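Local structure of 6-carboxyhexanoate--coa ligase (Bacillus subtilis, 5FLG) at residues 183-192 against 203-211. The protein belongs to the 6-carboxyhexanoate--CoA ligase family, is also known as pimeloyl-CoA synthase, and is built around a mixed beta sheet with helices packed against it. Residues are numbered along the deposited sequence; the frame is centred on the assembly and turned at random.
Sequences SRHPAVVAEL and GYVAGKKMG
Glu191 and Ala206 form a hydrogen-bonded pair of an antiparallel beta hairpin, strands 188-194 and 203-207; the axes of 188-192 and 203-207 come within 4.7 Å at 171°. The hairpin lies inside the mixed sheet: strand 227-232 borders 188-194, where a classic beta bulge sets two residues, Val189 and Ala190, opposite the single Phe231. Glu191 N donates to Ala206 O (2.9 Å) and Ala206 N to Glu191 O (3.0 Å). On one face of the sheet, Leu192 lays CD1 against Val205 CG2 at 3.7 Å; Val205 continues onto Ala96 and Leu100 of helix 89-102, a setting suited to branched aliphatic groups. The face bearing Glu191 and Ala206 turns to helix 170-184, and a methyl suits buried Ala206 beside the longer Glu191. The extended Glu191 brings its carboxylate to Tyr204; carboxylate and ring lie 79° apart in plane, with Glu191 OE1 at the ring's edge. The bond from Tyr204 OH to Glu191 OE2 is modelled very short, and the place of that hydroxyl is less sure. Arg228 joins both groups, salt-bridged through NE to Glu191 OE2 and hydrogen-bonded through NH2 to Tyr204 OH; its charge would probably stabilise a buried carboxylate. The side chain of Tyr204 comes within about 4 Å of the bound pimelic acid. Lys208 reaches the end of helix 170-184 and the type I turn His185-Val188; its long chain carries an ammonium with three N-H groups. A bend at the last torsion (chi4 71°) directs NZ to Ser183 O, His185 O and, weakly, Val188 O. His185 O is gripped from opposite faces of its carbonyl plane, by Val188 N and by Lys208 NZ at 2.8 Å.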
loop_
_atom_site.group_PDB
_atom_site.type_symbol
_atom_site.label_atom_id
_atom_site.label_comp_id
_atom_site.label_asym_id
_atom_site.label_seq_id
_atom_site.Cartn_x
_atom_site.Cartn_y
_atom_site.Cartn_z
ATOM N N SER A 183 15.611 0.064 22.180
ATOM C CA SER A 183 16.535 0.030 23.305
ATOM C C SER A 183 16.960 -1.389 23.693
ATOM O O SER A 183 18.017 -1.589 24.294
ATOM C CB SER A 183 15.903 0.696 24.488
ATOM O OG SER A 183 16.818 0.817 25.550
ATOM N N ARG A 184 16.049 -2.331 23.484
ATOM C CA ARG A 184 16.306 -3.745 23.700
ATOM C C ARG A 184 17.497 -4.245 22.853
ATOM O O ARG A 184 18.187 -5.186 23.209
ATOM C CB ARG A 184 15.047 -4.509 23.322
ATOM C CG ARG A 184 15.128 -6.007 23.525
ATOM C CD ARG A 184 13.833 -6.536 24.129
ATOM N NE ARG A 184 13.838 -7.991 24.245
ATOM C CZ ARG A 184 13.873 -8.801 23.198
ATOM N NH1 ARG A 184 13.930 -8.287 21.977
ATOM N NH2 ARG A 184 13.888 -10.111 23.370
ATOM N N HIS A 185 17.662 -3.697 21.667
ATOM C CA HIS A 185 18.714 -4.183 20.804
ATOM C C HIS A 185 20.097 -4.054 21.433
ATOM O O HIS A 185 20.495 -2.997 21.860
ATOM C CB HIS A 185 18.671 -3.474 19.472
ATOM C CG HIS A 185 19.483 -4.149 18.421
ATOM N ND1 HIS A 185 20.863 -4.192 18.468
ATOM C CD2 HIS A 185 19.117 -4.879 17.344
ATOM C CE1 HIS A 185 21.317 -4.895 17.445
ATOM N NE2 HIS A 185 20.279 -5.295 16.729
ATOM N N PRO A 186 20.828 -5.161 21.531
ATOM C CA PRO A 186 22.106 -5.049 22.277
ATOM C C PRO A 186 23.131 -4.047 21.711
ATOM O O PRO A 186 23.904 -3.486 22.467
ATOM C CB PRO A 186 22.678 -6.479 22.275
ATOM C CG PRO A 186 21.867 -7.280 21.325
ATOM C CD PRO A 186 20.617 -6.483 20.918
ATOM N N ALA A 187 23.031 -3.657 20.452
ATOM C CA ALA A 187 24.007 -2.679 19.930
ATOM C C ALA A 187 23.624 -1.202 20.150
ATOM O O ALA A 187 24.465 -0.296 19.997
ATOM C CB ALA A 187 24.279 -2.956 18.462
ATOM N N VAL A 188 22.375 -0.941 20.548
ATOM C CA VAL A 188 21.941 0.432 20.738
ATOM C C VAL A 188 22.189 0.955 22.134
ATOM O O VAL A 188 21.582 0.493 23.120
ATOM C CB VAL A 188 20.417 0.620 20.410
ATOM C CG1 VAL A 188 20.028 2.079 20.585
ATOM C CG2 VAL A 188 20.099 0.170 19.011
ATOM N N VAL A 189 22.973 2.019 22.230
ATOM C CA VAL A 189 23.335 2.598 23.513
ATOM C C VAL A 189 22.305 3.670 23.899
ATOM O O VAL A 189 22.026 3.887 25.055
ATOM C CB VAL A 189 24.729 3.240 23.416
ATOM C CG1 VAL A 189 25.059 4.049 24.669
ATOM C CG2 VAL A 189 25.791 2.164 23.182
ATOM N N ALA A 190 21.819 4.406 22.924
ATOM C CA ALA A 190 20.892 5.490 23.222
ATOM C C ALA A 190 20.188 6.010 21.987
ATOM O O ALA A 190 20.651 5.816 20.846
ATOM C CB ALA A 190 21.631 6.610 23.921
ATOM N N GLU A 191 19.018 6.628 22.221
ATOM C CA GLU A 191 18.194 7.171 21.143
ATOM C C GLU A 191 17.867 8.623 21.504
ATOM O O GLU A 191 17.732 8.958 22.667
ATOM C CB GLU A 191 16.914 6.367 20.931
ATOM C CG GLU A 191 15.924 7.080 19.990
ATOM C CD GLU A 191 14.530 6.420 19.874
ATOM O OE1 GLU A 191 14.189 5.478 20.639
ATOM O OE2 GLU A 191 13.736 6.889 19.014
ATOM N N LEU A 192 17.980 9.507 20.519
ATOM C CA LEU A 192 17.566 10.870 20.662
ATOM C C LEU A 192 16.448 11.138 19.664
ATOM O O LEU A 192 16.568 10.803 18.486
ATOM C CB LEU A 192 18.749 11.768 20.387
ATOM C CG LEU A 192 18.500 13.261 20.267
ATOM C CD1 LEU A 192 18.108 13.893 21.601
ATOM C CD2 LEU A 192 19.755 13.887 19.705
ATOM N N GLY A 203 10.044 15.830 23.193
ATOM C CA GLY A 203 10.846 14.746 22.646
ATOM C C GLY A 203 11.372 13.881 23.769
ATOM O O GLY A 203 10.823 13.890 24.872
ATOM N N TYR A 204 12.444 13.117 23.504
ATOM C CA TYR A 204 12.963 12.234 24.510
ATOM C C TYR A 204 14.361 11.730 24.157
ATOM O O TYR A 204 14.855 11.926 23.056
ATOM C CB TYR A 204 12.055 11.014 24.731
ATOM C CG TYR A 204 12.002 10.008 23.565
ATOM C CD1 TYR A 204 12.942 9.004 23.444
ATOM C CD2 TYR A 204 10.993 10.075 22.600
ATOM C CE1 TYR A 204 12.902 8.113 22.423
ATOM C CE2 TYR A 204 10.886 9.111 21.624
ATOM C CZ TYR A 204 11.907 8.177 21.496
ATOM O OH TYR A 204 11.854 7.203 20.526
ATOM N N VAL A 205 15.021 11.248 25.194
ATOM C CA VAL A 205 16.230 10.427 25.053
ATOM C C VAL A 205 15.914 9.129 25.783
ATOM O O VAL A 205 15.195 9.130 26.788
ATOM C CB VAL A 205 17.419 11.118 25.747
ATOM C CG1 VAL A 205 18.611 10.169 25.853
ATOM C CG2 VAL A 205 17.837 12.324 24.946
ATOM N N ALA A 206 16.286 8.011 25.177
ATOM C CA ALA A 206 16.012 6.714 25.747
ATOM C C ALA A 206 17.309 5.916 25.808
ATOM O O ALA A 206 18.145 5.985 24.903
ATOM C CB ALA A 206 15.011 5.981 24.919
ATOM N N GLY A 207 17.366 5.020 26.780
ATOM C CA GLY A 207 18.450 4.055 26.867
ATOM C C GLY A 207 18.186 3.037 27.944
ATOM O O GLY A 207 17.251 3.176 28.747
ATOM N N LYS A 208 19.070 2.048 28.012
ATOM C CA LYS A 208 18.804 0.835 28.763
ATOM C C LYS A 208 18.814 1.185 30.218
ATOM O O LYS A 208 17.948 0.742 30.957
ATOM C CB LYS A 208 19.870 -0.221 28.481
ATOM C CG LYS A 208 19.660 -1.020 27.216
ATOM C CD LYS A 208 20.898 -1.881 26.940
ATOM C CE LYS A 208 20.734 -2.745 25.692
ATOM N NZ LYS A 208 20.768 -1.972 24.429
ATOM N N LYS A 209 19.673 2.117 30.605
ATOM C CA LYS A 209 19.751 2.484 32.010
ATOM C C LYS A 209 18.768 3.566 32.401
ATOM O O LYS A 209 18.103 3.460 33.427
ATOM C CB LYS A 209 21.147 2.917 32.363
ATOM C CG LYS A 209 22.115 1.750 32.221
ATOM C CD LYS A 209 23.499 2.080 32.759
ATOM C CE LYS A 209 24.180 3.076 31.844
ATOM N NZ LYS A 209 24.094 2.605 30.433
ATOM N N MET A 210 18.757 4.670 31.668
ATOM C CA MET A 210 17.921 5.777 32.071
ATOM C C MET A 210 16.446 5.535 31.734
ATOM O O MET A 210 15.583 6.329 32.107
ATOM C CB MET A 210 18.413 7.066 31.419
ATOM C CG MET A 210 18.508 7.004 29.903
ATOM S SD MET A 210 19.007 8.591 29.191
ATOM C CE MET A 210 19.689 8.023 27.643
ATOM N N GLY A 211 16.159 4.507 30.949
ATOM C CA GLY A 211 14.821 4.320 30.403
ATOM C C GLY A 211 14.401 5.375 29.376
ATOM O O GLY A 211 15.208 5.837 28.563
#